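Side-chain contacts in malonyl CoA-acyl carrier protein transacylase (Staphylococcus aureus, PDB 3IM9), which catalyses the transfer of the malonyl group from malonyl-CoA to holo-acyl carrier protein, a step that supplies fatty acid biosynthesis: residues 38-43 and 110-115; 48-53 and 118-123; 28-33 and 79-84; 69-74 and 96-101; 14-19 and 100-105. One frame throughout, in Å; residues are numbered along the deposited sequence.

Contact 1. Residues 38-43 and 110-115; sequences TEILTS and LSFEDA
The ring of Phe112 lies under the side chain of Ile40 and beside the hydroxyl of Ser43. Its CG stands anti to the backbone N (chi1 173°), which sends the ring from the first turn of helix 112-128 across to helix 35-47. From the start of the side chain, CB and CG meet Ile40 CD1, with Phe112 CG 4.0 Å from that methyl. Phe112 CD2 faces Ser43 OG at 3.8 Å, in the ring plane. Further out, Phe112 CE2 lies 3.6 Å from the carbonyl O of Ile40. At the tip, Phe112 CZ lies 3.7 Å from Ile40 CG2. That methyl sits over the ring centre, 13° off the normal, a clear CH-pi contact. The same hydroxyl of Ser43 also touches Glu113, with Ser43 OG 3.3 Å from Glu113 CG. Thr76 and Ser79 of helix 67-84 also touch Phe112. The two helices are therefore joined here by dispersion and CH-pi packing round one buried aromatic ring, without a polar bond between the segments.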
# COMPACT_ATOMS: atom_id res chain seq x y z
N THR A 38 6.07 -10.46 -18.62
CA THR A 38 7.30 -9.93 -19.11
C THR A 38 7.16 -8.61 -19.84
O THR A 38 8.03 -7.74 -19.75
CB THR A 38 7.99 -10.99 -20.07
OG1 THR A 38 8.18 -12.19 -19.33
CG2 THR A 38 9.28 -10.52 -20.68
N GLU A 39 6.02 -8.41 -20.48
CA GLU A 39 5.73 -7.09 -21.04
C GLU A 39 5.76 -5.95 -19.97
O GLU A 39 6.33 -4.88 -20.22
CB GLU A 39 4.39 -7.16 -21.70
CG GLU A 39 3.99 -5.83 -22.33
CD GLU A 39 2.71 -5.93 -23.18
OE1 GLU A 39 1.92 -6.96 -23.09
OE2 GLU A 39 2.52 -4.93 -23.94
N ILE A 40 5.18 -6.26 -18.81
CA ILE A 40 5.17 -5.29 -17.73
C ILE A 40 6.58 -5.10 -17.20
O ILE A 40 7.07 -3.97 -17.02
CB ILE A 40 4.23 -5.72 -16.60
CG1 ILE A 40 2.74 -5.75 -17.02
CG2 ILE A 40 4.38 -4.80 -15.36
CD1 ILE A 40 2.21 -4.39 -17.51
N LEU A 41 7.28 -6.23 -16.94
CA LEU A 41 8.65 -6.08 -16.38
C LEU A 41 9.57 -5.33 -17.32
O LEU A 41 10.36 -4.52 -16.89
CB LEU A 41 9.16 -7.53 -16.08
CG LEU A 41 8.41 -8.13 -14.92
CD1 LEU A 41 8.54 -9.66 -14.96
CD2 LEU A 41 9.03 -7.70 -13.54
N THR A 42 9.49 -5.60 -18.62
CA THR A 42 10.32 -4.91 -19.61
C THR A 42 9.86 -3.48 -19.78
O THR A 42 10.73 -2.60 -19.94
CB THR A 42 10.18 -5.61 -20.98
OG1 THR A 42 10.76 -6.92 -20.90
CG2 THR A 42 10.89 -4.85 -22.05
N SER A 43 8.56 -3.21 -19.58
CA SER A 43 8.14 -1.79 -19.63
C SER A 43 8.80 -0.99 -18.54
O SER A 43 9.29 0.09 -18.75
CB SER A 43 6.63 -1.68 -19.54
OG SER A 43 6.18 -0.33 -19.57
N LEU A 110 -4.98 4.66 -14.30
CA LEU A 110 -3.69 5.01 -14.81
C LEU A 110 -3.18 3.81 -15.64
O LEU A 110 -3.45 2.68 -15.25
CB LEU A 110 -2.65 5.23 -13.71
CG LEU A 110 -2.87 6.49 -12.86
CD1 LEU A 110 -1.80 6.40 -11.68
CD2 LEU A 110 -2.67 7.83 -13.64
N SER A 111 -2.44 4.11 -16.69
CA SER A 111 -1.72 3.03 -17.39
C SER A 111 -0.50 2.60 -16.52
O SER A 111 0.00 3.44 -15.67
CB SER A 111 -1.20 3.49 -18.77
OG SER A 111 -0.16 4.47 -18.66
N PHE A 112 0.03 1.40 -16.78
CA PHE A 112 1.16 0.98 -15.97
C PHE A 112 2.33 1.95 -16.17
O PHE A 112 3.03 2.29 -15.21
CB PHE A 112 1.62 -0.44 -16.41
CG PHE A 112 2.88 -0.84 -15.72
CD1 PHE A 112 2.85 -1.16 -14.30
CD2 PHE A 112 4.10 -0.75 -16.39
CE1 PHE A 112 4.09 -1.42 -13.69
CE2 PHE A 112 5.30 -1.06 -15.76
CZ PHE A 112 5.28 -1.36 -14.34
N GLU A 113 2.67 2.39 -17.40
CA GLU A 113 3.84 3.23 -17.63
C GLU A 113 3.67 4.57 -16.96
O GLU A 113 4.65 5.06 -16.35
CB GLU A 113 3.98 3.60 -19.17
CG GLU A 113 4.77 2.64 -19.95
CD GLU A 113 4.77 3.02 -21.46
OE1 GLU A 113 3.66 3.07 -22.06
OE2 GLU A 113 5.90 3.24 -21.97
N ASP A 114 2.44 5.11 -16.94
CA ASP A 114 2.23 6.40 -16.22
C ASP A 114 2.42 6.12 -14.69
O ASP A 114 3.10 6.92 -14.00
CB ASP A 114 0.79 6.96 -16.41
CG ASP A 114 0.54 7.46 -17.85
OD1 ASP A 114 1.45 7.43 -18.66
OD2 ASP A 114 -0.61 7.94 -18.03
N ALA A 115 1.77 5.08 -14.17
CA ALA A 115 1.84 4.78 -12.69
C ALA A 115 3.23 4.46 -12.23
O ALA A 115 3.64 4.88 -11.13
CB ALA A 115 0.95 3.62 -12.40

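Contact 2. Residues 48-53 and 118-123; sequences LDFDIL and IVRKRG
Asp49 and Arg120 form a surface salt bridge, joining the turn that leads into helix 52-57 to the middle of helix 112-128. Arg120 NH2 donates to Asp49 OD1 at 2.9 Å, on the syn lone pair. The N-H...O angle is 141° and OD1 is tilted from the guanidinium plane. Only NH2 bonds to the carboxylate directly, and the carboxylate and guanidinium planes stand 83° apart, so they do not pair flat. A water adds a second link. It accepts from Arg120 NE at 3.0 Å, near the guanidinium plane, and gives a weak bond to Asp49 OD2. Phe50 supports one guanidinium face. Its CD1 lies 3.5 Å from Arg120 CZ, and ring and guanidinium planes are 23° apart. The Arg120 chain is bent, and its aliphatic root is touched by Leu48, with Leu48 CD2 3.8 Å from Arg120 CB. The charged end is thus fixed in position and rotation. Arg120 NH1 continues to Glu68 O and Asn69 OD1, at the start of helix 67-84, while Leu48 touches Pro72 and Phe50 touches Asn69. Arg120 thus ties the 48-53 turn and helix 112-128 to the first turn of helix 67-84.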
# COMPACT_ATOMS: atom_id res chain seq x y z
N LEU A 48 12.36 3.26 -16.39
CA LEU A 48 13.07 3.81 -15.26
C LEU A 48 14.56 4.09 -15.46
O LEU A 48 15.24 3.33 -16.22
CB LEU A 48 12.84 2.86 -14.05
CG LEU A 48 11.35 2.76 -13.64
CD1 LEU A 48 11.09 1.66 -12.75
CD2 LEU A 48 10.88 4.08 -12.94
N ASP A 49 15.05 5.06 -14.70
CA ASP A 49 16.44 5.52 -14.80
C ASP A 49 17.40 4.73 -13.89
O ASP A 49 18.53 5.16 -13.67
CB ASP A 49 16.51 7.07 -14.50
CG ASP A 49 16.20 7.43 -13.06
OD1 ASP A 49 15.92 6.58 -12.20
OD2 ASP A 49 16.18 8.70 -12.80
N PHE A 50 16.95 3.60 -13.30
CA PHE A 50 17.89 2.73 -12.63
C PHE A 50 17.53 1.30 -13.05
O PHE A 50 16.47 1.10 -13.73
CB PHE A 50 17.79 2.88 -11.09
CG PHE A 50 16.47 2.31 -10.49
CD1 PHE A 50 15.26 3.01 -10.65
CD2 PHE A 50 16.50 1.17 -9.66
CE1 PHE A 50 14.06 2.52 -10.07
CE2 PHE A 50 15.35 0.67 -9.14
CZ PHE A 50 14.09 1.39 -9.32
N ASP A 51 18.38 0.33 -12.67
CA ASP A 51 18.17 -1.05 -13.10
C ASP A 51 17.17 -1.69 -12.15
O ASP A 51 17.51 -2.39 -11.15
CB ASP A 51 19.48 -1.82 -13.12
CG ASP A 51 19.36 -3.12 -13.84
OD1 ASP A 51 18.25 -3.67 -13.96
OD2 ASP A 51 20.43 -3.63 -14.26
N ILE A 52 15.91 -1.44 -12.47
CA ILE A 52 14.81 -1.95 -11.59
C ILE A 52 14.79 -3.47 -11.50
O ILE A 52 14.59 -4.04 -10.45
CB ILE A 52 13.40 -1.41 -12.07
CG1 ILE A 52 12.28 -1.92 -11.13
CG2 ILE A 52 13.24 -1.69 -13.60
CD1 ILE A 52 12.34 -1.34 -9.78
N LEU A 53 15.04 -4.14 -12.64
CA LEU A 53 14.98 -5.58 -12.55
C LEU A 53 16.14 -6.21 -11.73
O LEU A 53 15.91 -7.15 -10.98
CB LEU A 53 14.88 -6.26 -13.97
CG LEU A 53 13.72 -5.69 -14.83
CD1 LEU A 53 13.66 -6.50 -16.14
CD2 LEU A 53 12.38 -5.83 -14.11
N ILE A 118 4.90 7.72 -11.89
CA ILE A 118 4.32 8.46 -10.77
C ILE A 118 4.86 7.92 -9.40
O ILE A 118 5.23 8.72 -8.51
CB ILE A 118 2.78 8.36 -10.79
CG1 ILE A 118 2.39 9.35 -11.93
CG2 ILE A 118 2.17 8.82 -9.45
CD1 ILE A 118 0.94 9.12 -12.34
N VAL A 119 4.92 6.58 -9.26
CA VAL A 119 5.33 6.09 -7.94
C VAL A 119 6.83 6.19 -7.77
O VAL A 119 7.34 6.33 -6.60
CB VAL A 119 4.86 4.64 -7.67
CG1 VAL A 119 3.34 4.57 -7.70
CG2 VAL A 119 5.53 3.55 -8.54
N ARG A 120 7.64 6.18 -8.86
CA ARG A 120 9.02 6.50 -8.69
C ARG A 120 9.18 7.94 -8.15
O ARG A 120 9.99 8.15 -7.23
CB ARG A 120 9.75 6.32 -10.09
CG ARG A 120 11.19 6.91 -10.15
CD ARG A 120 12.08 6.14 -9.22
NE ARG A 120 13.50 6.42 -9.59
CZ ARG A 120 14.52 5.94 -8.92
NH1 ARG A 120 14.33 5.18 -7.82
NH2 ARG A 120 15.81 6.19 -9.35
N LYS A 121 8.45 8.94 -8.73
CA LYS A 121 8.56 10.26 -8.17
C LYS A 121 8.02 10.32 -6.72
O LYS A 121 8.65 10.96 -5.92
CB LYS A 121 7.70 11.23 -9.06
CG LYS A 121 7.77 12.74 -8.61
CD LYS A 121 9.11 13.35 -8.75
CE LYS A 121 9.39 13.70 -10.18
NZ LYS A 121 10.60 14.65 -10.33
N ARG A 122 6.92 9.62 -6.44
CA ARG A 122 6.35 9.60 -5.06
C ARG A 122 7.43 9.10 -4.07
O ARG A 122 7.67 9.74 -3.06
CB ARG A 122 5.20 8.59 -5.05
CG ARG A 122 4.41 8.60 -3.76
CD ARG A 122 3.22 7.67 -3.90
NE ARG A 122 2.42 7.54 -2.69
CZ ARG A 122 2.62 6.64 -1.75
NH1 ARG A 122 3.63 5.78 -1.83
NH2 ARG A 122 1.79 6.53 -0.74
N GLY A 123 8.14 8.02 -4.44
CA GLY A 123 9.19 7.45 -3.59
C GLY A 123 10.35 8.43 -3.41
O GLY A 123 10.92 8.57 -2.29
O HOH W 1 13.66 8.60 -11.63

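Contact 3. Residues 28-33 and 79-84; sequences QDLFNN and SALLAA
Leu30 belongs to the long connection between strand 11-16 and helix 35-47, and there it packs on Leu81 and Ala80 near the end of helix 67-84. The contact is buried and wholly apolar. Leu30 points at the helix and does most of its touching with one methyl. Leu30 CD1 lies 3.7 Å from Leu81 CD2 and 4.0 Å from Ala80 CB, so it reaches the helix between two neighbouring positions. Leu30 CD2 lies 3.9 Å from Leu81 CD2. The two leucines cross at about a right angle. In Leu81, CG is anti to the carbonyl carbon (chi1 -66°), and this brings CD2 round to Leu30, although the bond to CB leaves the helix to one side of the loop. Behind Leu30 the loop is folded on itself. Asn33 N donates to Leu30 O at 2.9 Å. Asn33 ND2 donates to Asp29 O at 3.0 Å, from above the carbonyl plane. Asp29 OD1 accepts from Leu306 N, at the start of helix 306-312. The same helix adds Leu306 against Leu30 and Val309 against Leu81, while helix 35-47 places Ala37 on Leu30. Leu81 also touches Ile281 of strand 275-281. The contact is loop-to-helix packing at the edge of the alpha/beta core of the acyltransferase fold, where a strand-to-helix connection lies against a helix flanking the parallel sheet.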
# COMPACT_ATOMS: atom_id res chain seq x y z
N GLN A 28 11.22 -12.78 -10.08
CA GLN A 28 12.26 -13.40 -10.94
C GLN A 28 11.68 -14.64 -11.67
O GLN A 28 12.12 -14.93 -12.77
CB GLN A 28 13.53 -13.65 -10.13
CG GLN A 28 13.35 -14.81 -9.29
CD GLN A 28 14.55 -14.97 -8.39
OE1 GLN A 28 14.41 -15.59 -7.33
NE2 GLN A 28 15.72 -14.29 -8.74
N ASP A 29 10.67 -15.26 -11.09
CA ASP A 29 10.05 -16.39 -11.70
C ASP A 29 9.17 -16.04 -12.87
O ASP A 29 8.86 -16.94 -13.73
CB ASP A 29 9.31 -17.21 -10.66
CG ASP A 29 8.17 -16.41 -9.93
OD1 ASP A 29 7.19 -17.07 -9.49
OD2 ASP A 29 8.34 -15.17 -9.85
N LEU A 30 8.69 -14.81 -12.95
CA LEU A 30 7.84 -14.40 -14.07
C LEU A 30 8.64 -14.08 -15.33
O LEU A 30 8.14 -14.25 -16.44
CB LEU A 30 7.02 -13.14 -13.62
CG LEU A 30 6.05 -13.38 -12.45
CD1 LEU A 30 5.56 -11.99 -12.02
CD2 LEU A 30 4.89 -14.27 -12.85
N PHE A 31 9.81 -13.47 -15.13
CA PHE A 31 10.50 -12.81 -16.22
C PHE A 31 10.91 -13.88 -17.28
O PHE A 31 11.64 -14.87 -16.95
CB PHE A 31 11.72 -12.02 -15.70
CG PHE A 31 12.35 -11.19 -16.68
CD1 PHE A 31 13.72 -11.25 -16.93
CD2 PHE A 31 11.57 -10.19 -17.37
CE1 PHE A 31 14.28 -10.32 -17.90
CE2 PHE A 31 12.13 -9.29 -18.25
CZ PHE A 31 13.51 -9.34 -18.53
N ASN A 32 10.49 -13.59 -18.51
CA ASN A 32 10.71 -14.53 -19.66
C ASN A 32 10.06 -15.86 -19.52
O ASN A 32 10.43 -16.77 -20.27
CB ASN A 32 12.22 -14.71 -19.94
CG ASN A 32 12.87 -13.37 -20.41
OD1 ASN A 32 12.24 -12.63 -21.18
ND2 ASN A 32 14.06 -13.04 -19.93
N ASN A 33 9.13 -15.99 -18.57
CA ASN A 33 8.32 -17.21 -18.42
C ASN A 33 6.84 -17.01 -18.62
O ASN A 33 6.05 -17.94 -18.49
CB ASN A 33 8.59 -17.86 -17.03
CG ASN A 33 10.03 -18.35 -16.91
OD1 ASN A 33 10.50 -19.08 -17.80
ND2 ASN A 33 10.76 -17.95 -15.84
N SER A 79 1.71 -5.55 -10.86
CA SER A 79 1.07 -5.34 -12.20
C SER A 79 1.46 -6.49 -13.12
O SER A 79 0.68 -6.82 -14.05
CB SER A 79 1.56 -4.02 -12.78
OG SER A 79 1.02 -2.91 -11.98
N ALA A 80 2.65 -7.04 -12.98
CA ALA A 80 3.10 -8.14 -13.86
C ALA A 80 2.27 -9.36 -13.57
O ALA A 80 1.80 -10.06 -14.48
CB ALA A 80 4.61 -8.44 -13.63
N LEU A 81 2.03 -9.64 -12.28
CA LEU A 81 1.14 -10.74 -11.89
C LEU A 81 -0.23 -10.50 -12.43
O LEU A 81 -0.90 -11.43 -12.95
CB LEU A 81 1.08 -10.97 -10.39
CG LEU A 81 2.35 -11.46 -9.73
CD1 LEU A 81 2.26 -11.33 -8.22
CD2 LEU A 81 2.60 -12.94 -10.03
N LEU A 82 -0.76 -9.30 -12.23
CA LEU A 82 -2.10 -8.95 -12.68
C LEU A 82 -2.24 -9.20 -14.19
O LEU A 82 -3.25 -9.77 -14.59
CB LEU A 82 -2.39 -7.48 -12.23
CG LEU A 82 -3.81 -7.03 -12.56
CD1 LEU A 82 -4.73 -7.70 -11.61
CD2 LEU A 82 -3.78 -5.58 -12.29
N ALA A 83 -1.23 -8.83 -14.99
CA ALA A 83 -1.32 -8.90 -16.49
C ALA A 83 -1.38 -10.42 -16.84
O ALA A 83 -1.97 -10.74 -17.87
CB ALA A 83 -0.13 -8.23 -17.07
N ALA A 84 -0.82 -11.32 -16.02
CA ALA A 84 -0.73 -12.76 -16.35
C ALA A 84 -2.00 -13.49 -15.97
O ALA A 84 -2.21 -14.63 -16.43
CB ALA A 84 0.47 -13.42 -15.68

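Contact 4. Residues 69-74 and 96-101; sequences NTQPAL and HSLGEY. With CA (calcium ion), chain B.
The amide of Gln71, whose chain lies along Leu98, is held at both ends: OE1 accepts from Arg122 NH1 and NE2 is hydrogen-bonded to Thr67 OG1. This fixes its rotation in a buried place. Leu98 CD2 packs beneath it, 3.6 Å from Gln71 CB and 3.7 Å from Gln71 OE1. The two side chains run past each other in opposite directions. The other methyl, Leu98 CD1, rests 3.6 Å from Leu74 CB, one helical turn on. With CG anti to the backbone N (chi1 177°), Leu98 sends its two methyls to Gln71 and Leu74. Leu98 follows Ser97, probably the nucleophile, in a type II' turn from His96 to Gly99. Ser97 has a positive phi of 64°, consistent with a nucleophile elbow, and its OG is hydrogen-bonded to His207 NE2. Arg122 also reaches Ser97 OG, so Gln71 is a second-shell residue that probably helps position Arg122 beside the serine. Further on, Tyr101 OH binds the calcium ion at 2.7 Å, together with Met253 O and Gln256 OE1. The turn links strand 92-95 to helix 99-106. It is flanked by helix 67-84, through Gln71 and Leu74, and by helix 112-128, whose Val119 touches both Leu98 and Tyr101.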
# COMPACT_ATOMS: atom_id res chain seq x y z
N ASN A 69 13.08 3.17 -4.65
CA ASN A 69 13.18 1.92 -5.44
C ASN A 69 12.08 0.92 -5.15
O ASN A 69 11.54 0.29 -6.07
CB ASN A 69 14.51 1.23 -5.21
CG ASN A 69 15.67 2.20 -5.35
OD1 ASN A 69 15.74 2.95 -6.32
ND2 ASN A 69 16.62 2.18 -4.36
N THR A 70 11.67 0.80 -3.87
CA THR A 70 10.71 -0.25 -3.54
C THR A 70 9.37 0.07 -4.18
O THR A 70 8.64 -0.86 -4.56
CB THR A 70 10.40 -0.26 -2.01
OG1 THR A 70 11.64 0.04 -1.26
CG2 THR A 70 9.94 -1.68 -1.69
N GLN A 71 9.00 1.34 -4.23
CA GLN A 71 7.66 1.67 -4.77
C GLN A 71 7.47 1.19 -6.24
O GLN A 71 6.51 0.47 -6.51
CB GLN A 71 7.31 3.13 -4.60
CG GLN A 71 7.13 3.48 -3.09
CD GLN A 71 6.58 4.85 -2.85
OE1 GLN A 71 5.71 5.34 -3.60
NE2 GLN A 71 7.11 5.55 -1.81
N PRO A 72 8.35 1.57 -7.16
CA PRO A 72 8.17 1.05 -8.53
C PRO A 72 8.41 -0.45 -8.57
O PRO A 72 7.74 -1.11 -9.38
CB PRO A 72 9.27 1.79 -9.37
CG PRO A 72 10.24 2.35 -8.32
CD PRO A 72 9.37 2.64 -7.10
N ALA A 73 9.24 -1.01 -7.67
CA ALA A 73 9.39 -2.48 -7.69
C ALA A 73 8.11 -3.21 -7.33
O ALA A 73 7.73 -4.18 -7.98
CB ALA A 73 10.49 -2.81 -6.63
N LEU A 74 7.38 -2.74 -6.33
CA LEU A 74 6.15 -3.37 -5.90
C LEU A 74 5.08 -3.16 -6.97
O LEU A 74 4.34 -4.12 -7.23
CB LEU A 74 5.69 -2.74 -4.57
CG LEU A 74 6.47 -3.19 -3.33
CD1 LEU A 74 6.30 -2.16 -2.18
CD2 LEU A 74 6.03 -4.58 -2.87
N HIS A 96 -2.45 -0.98 -0.15
CA HIS A 96 -1.94 -0.29 1.06
C HIS A 96 -0.86 0.71 0.70
O HIS A 96 0.23 0.30 0.29
CB HIS A 96 -1.42 -1.34 2.03
CG HIS A 96 -1.23 -0.82 3.43
ND1 HIS A 96 -0.13 -0.03 3.77
CD2 HIS A 96 -1.89 -1.10 4.58
CE1 HIS A 96 -0.21 0.27 5.07
NE2 HIS A 96 -1.24 -0.40 5.59
N SER A 97 -1.22 2.01 0.76
CA SER A 97 -0.28 3.11 0.53
C SER A 97 0.22 3.05 -0.92
O SER A 97 -0.53 3.39 -1.84
CB SER A 97 0.82 3.17 1.56
OG SER A 97 1.62 4.32 1.33
N LEU A 98 1.45 2.59 -1.19
CA LEU A 98 1.87 2.36 -2.58
C LEU A 98 0.83 1.46 -3.30
O LEU A 98 0.57 1.63 -4.51
CB LEU A 98 3.28 1.72 -2.52
CG LEU A 98 3.89 1.33 -3.89
CD1 LEU A 98 3.33 -0.03 -4.47
CD2 LEU A 98 3.83 2.48 -4.92
N GLY A 99 0.37 0.43 -2.62
CA GLY A 99 -0.54 -0.52 -3.24
C GLY A 99 -1.77 0.11 -3.90
O GLY A 99 -2.35 -0.50 -4.79
N GLU A 100 -2.17 1.32 -3.42
CA GLU A 100 -3.33 1.95 -4.04
C GLU A 100 -3.02 2.24 -5.50
O GLU A 100 -3.96 2.25 -6.31
CB GLU A 100 -3.65 3.24 -3.26
CG GLU A 100 -5.03 3.91 -3.70
CD GLU A 100 -5.63 4.68 -2.59
OE1 GLU A 100 -5.62 4.20 -1.44
OE2 GLU A 100 -6.15 5.79 -2.89
N TYR A 101 -1.75 2.49 -5.85
CA TYR A 101 -1.38 2.72 -7.28
C TYR A 101 -1.56 1.45 -8.08
O TYR A 101 -1.92 1.52 -9.28
CB TYR A 101 -0.01 3.33 -7.38
CG TYR A 101 -0.01 4.74 -6.87
CD1 TYR A 101 0.25 5.05 -5.52
CD2 TYR A 101 -0.27 5.79 -7.77
CE1 TYR A 101 0.21 6.37 -5.02
CE2 TYR A 101 -0.34 7.12 -7.30
CZ TYR A 101 -0.10 7.38 -5.95
OH TYR A 101 -0.18 8.70 -5.54
CA CA B . -0.12 9.11 -2.89

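Contact 5. Residues 14-19 and 100-105; sequences IIFPGQ and EYSSLV. With CA (calcium ion), chain B; SO4 (sulfate ion), chain D.
Phe16 ends strand 11-16 and faces Ser102 on helix 99-106, with their CA atoms 6.3 Å apart. Beyond it the chain leaves the strand through Pro17 and Gly18. The helix is regular here, with Leu104 N bonded to Glu100 O. The Phe16 ring is met on one face by Ser102. Ser102 CB is 3.3 Å from Phe16 CG and lies offset toward the rim, a CH-pi contact 28° off the normal. At the edge, in the ring plane, Ser103 OG comes to 3.4 Å from Phe16 CD1. That hydroxyl has its polar partner in Thr93 OG1, on the neighbouring strand 92-95. Ser102 OG is turned beside its own backbone N (chi1 -63°), away from the ring. It shares a water with Pro17 O, which accepts from this water at 2.8 Å. The water thus ties the strand end to the helix. Just past the strand, Gly18 N donates to the sulfate O1 at 2.7 Å in an almost straight bond (172°). The sulfate probably comes from the crystallisation liquor. In relatives the main-chain N of the Gln in this Gly-Gln motif probably helps form the oxyanion hole. The sulfate sits beside that loop, bonded to Gly18 N rather than Gln19 N. Parallel strands 11-16 and 92-95, with the helix after the nucleophile elbow packed across them, are characteristic of the alpha/beta hydrolase-like core of FabD acyltransferases.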
# COMPACT_ATOMS: atom_id res chain seq x y z
N ILE A 14 -9.70 -7.42 -5.41
CA ILE A 14 -8.27 -7.67 -5.55
C ILE A 14 -7.52 -6.58 -4.80
O ILE A 14 -7.91 -5.40 -4.86
CB ILE A 14 -7.87 -7.72 -7.04
CG1 ILE A 14 -8.21 -6.45 -7.80
CG2 ILE A 14 -8.40 -9.04 -7.73
CD1 ILE A 14 -7.77 -6.46 -9.30
N ILE A 15 -6.49 -6.98 -4.06
CA ILE A 15 -5.86 -6.01 -3.15
C ILE A 15 -4.35 -6.11 -3.31
O ILE A 15 -3.80 -7.20 -3.67
CB ILE A 15 -6.25 -6.22 -1.66
CG1 ILE A 15 -5.76 -7.57 -1.12
CG2 ILE A 15 -7.80 -6.15 -1.53
CD1 ILE A 15 -6.19 -7.91 0.31
N PHE A 16 -3.68 -4.99 -3.04
CA PHE A 16 -2.24 -4.92 -3.41
C PHE A 16 -1.43 -4.41 -2.21
O PHE A 16 -1.71 -3.35 -1.65
CB PHE A 16 -2.11 -3.97 -4.58
CG PHE A 16 -2.84 -4.45 -5.81
CD1 PHE A 16 -4.05 -3.83 -6.16
CD2 PHE A 16 -2.34 -5.48 -6.58
CE1 PHE A 16 -4.79 -4.33 -7.28
CE2 PHE A 16 -3.00 -5.92 -7.74
CZ PHE A 16 -4.23 -5.31 -8.11
N PRO A 17 -0.33 -5.09 -1.84
CA PRO A 17 0.52 -4.66 -0.73
C PRO A 17 1.43 -3.50 -1.13
O PRO A 17 1.64 -3.19 -2.31
CB PRO A 17 1.34 -5.90 -0.44
CG PRO A 17 1.52 -6.55 -1.80
CD PRO A 17 0.10 -6.37 -2.48
N GLY A 18 1.96 -2.89 -0.09
CA GLY A 18 2.90 -1.75 -0.20
C GLY A 18 4.24 -2.04 0.47
O GLY A 18 4.61 -3.23 0.73
N GLN A 19 4.90 -0.93 0.78
CA GLN A 19 6.26 -1.00 1.45
C GLN A 19 6.22 -1.96 2.60
O GLN A 19 5.30 -1.91 3.48
CB GLN A 19 6.58 0.43 1.90
CG GLN A 19 8.02 0.56 2.41
CD GLN A 19 8.99 0.69 1.28
OE1 GLN A 19 8.74 1.37 0.29
NE2 GLN A 19 10.19 0.03 1.45
N GLU A 100 -2.17 1.32 -3.42
CA GLU A 100 -3.33 1.95 -4.04
C GLU A 100 -3.02 2.24 -5.50
O GLU A 100 -3.96 2.25 -6.31
CB GLU A 100 -3.65 3.24 -3.26
CG GLU A 100 -5.03 3.91 -3.70
CD GLU A 100 -5.63 4.68 -2.59
OE1 GLU A 100 -5.62 4.20 -1.44
OE2 GLU A 100 -6.15 5.79 -2.89
N TYR A 101 -1.75 2.49 -5.85
CA TYR A 101 -1.38 2.72 -7.28
C TYR A 101 -1.56 1.45 -8.08
O TYR A 101 -1.92 1.52 -9.28
CB TYR A 101 -0.01 3.33 -7.38
CG TYR A 101 -0.01 4.74 -6.87
CD1 TYR A 101 0.25 5.05 -5.52
CD2 TYR A 101 -0.27 5.79 -7.77
CE1 TYR A 101 0.21 6.37 -5.02
CE2 TYR A 101 -0.34 7.12 -7.30
CZ TYR A 101 -0.10 7.38 -5.95
OH TYR A 101 -0.18 8.70 -5.54
N SER A 102 -1.28 0.29 -7.52
CA SER A 102 -1.55 -0.94 -8.21
C SER A 102 -3.06 -1.06 -8.45
O SER A 102 -3.46 -1.55 -9.50
CB SER A 102 -1.04 -2.09 -7.36
OG SER A 102 0.39 -1.97 -7.23
N SER A 103 -3.86 -0.63 -7.48
CA SER A 103 -5.34 -0.64 -7.69
C SER A 103 -5.67 0.29 -8.87
O SER A 103 -6.63 -0.03 -9.64
CB SER A 103 -6.02 -0.16 -6.39
OG SER A 103 -6.01 -1.14 -5.40
N LEU A 104 -5.00 1.44 -8.99
CA LEU A 104 -5.29 2.45 -10.07
C LEU A 104 -4.94 1.83 -11.39
O LEU A 104 -5.68 2.03 -12.41
CB LEU A 104 -4.52 3.77 -9.89
CG LEU A 104 -4.82 4.47 -8.57
CD1 LEU A 104 -4.22 5.92 -8.63
CD2 LEU A 104 -6.34 4.57 -8.23
N VAL A 105 -3.85 1.06 -11.48
CA VAL A 105 -3.54 0.39 -12.76
C VAL A 105 -4.61 -0.69 -13.00
O VAL A 105 -5.10 -0.82 -14.16
CB VAL A 105 -2.13 -0.26 -12.62
CG1 VAL A 105 -1.80 -1.21 -13.81
CG2 VAL A 105 -1.07 0.85 -12.56
CA CA B . -0.12 9.11 -2.89
S SO4 D . 1.93 -3.29 3.57
O1 SO4 D . 1.09 -3.58 2.40
O2 SO4 D . 3.16 -4.27 3.69
O3 SO4 D . 2.32 -1.91 3.31
O4 SO4 D . 1.04 -3.46 4.89
O HOH W 2 1.40 -3.40 -5.13

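How the contacts relate
Contacts 4 and 5 form the centre, about 7 Å apart between centres and sharing Glu100 and Tyr101, the latter bound to the calcium ion. His96 N hydrogen-bonds Phe16 O (2.9 Å), tying the elbow to the strand of contact 5. Contact 2 reaches this centre through Arg122, whose NH1 is 2.8 Å from Gln71 OE1 and whose NH2 is 3.0 Å from Ser97 OG. Contacts 1 and 3 lie further out, away from the active site. They meet where Thr38 OG1 is 2.8 Å from Asn32 N and where Phe112 packs on Ser79. Helix 112-128 serves contacts 1 and 2, and helix 67-84 serves contacts 3 and 4. Ala115 of contact 1 touches Val105 of contact 5.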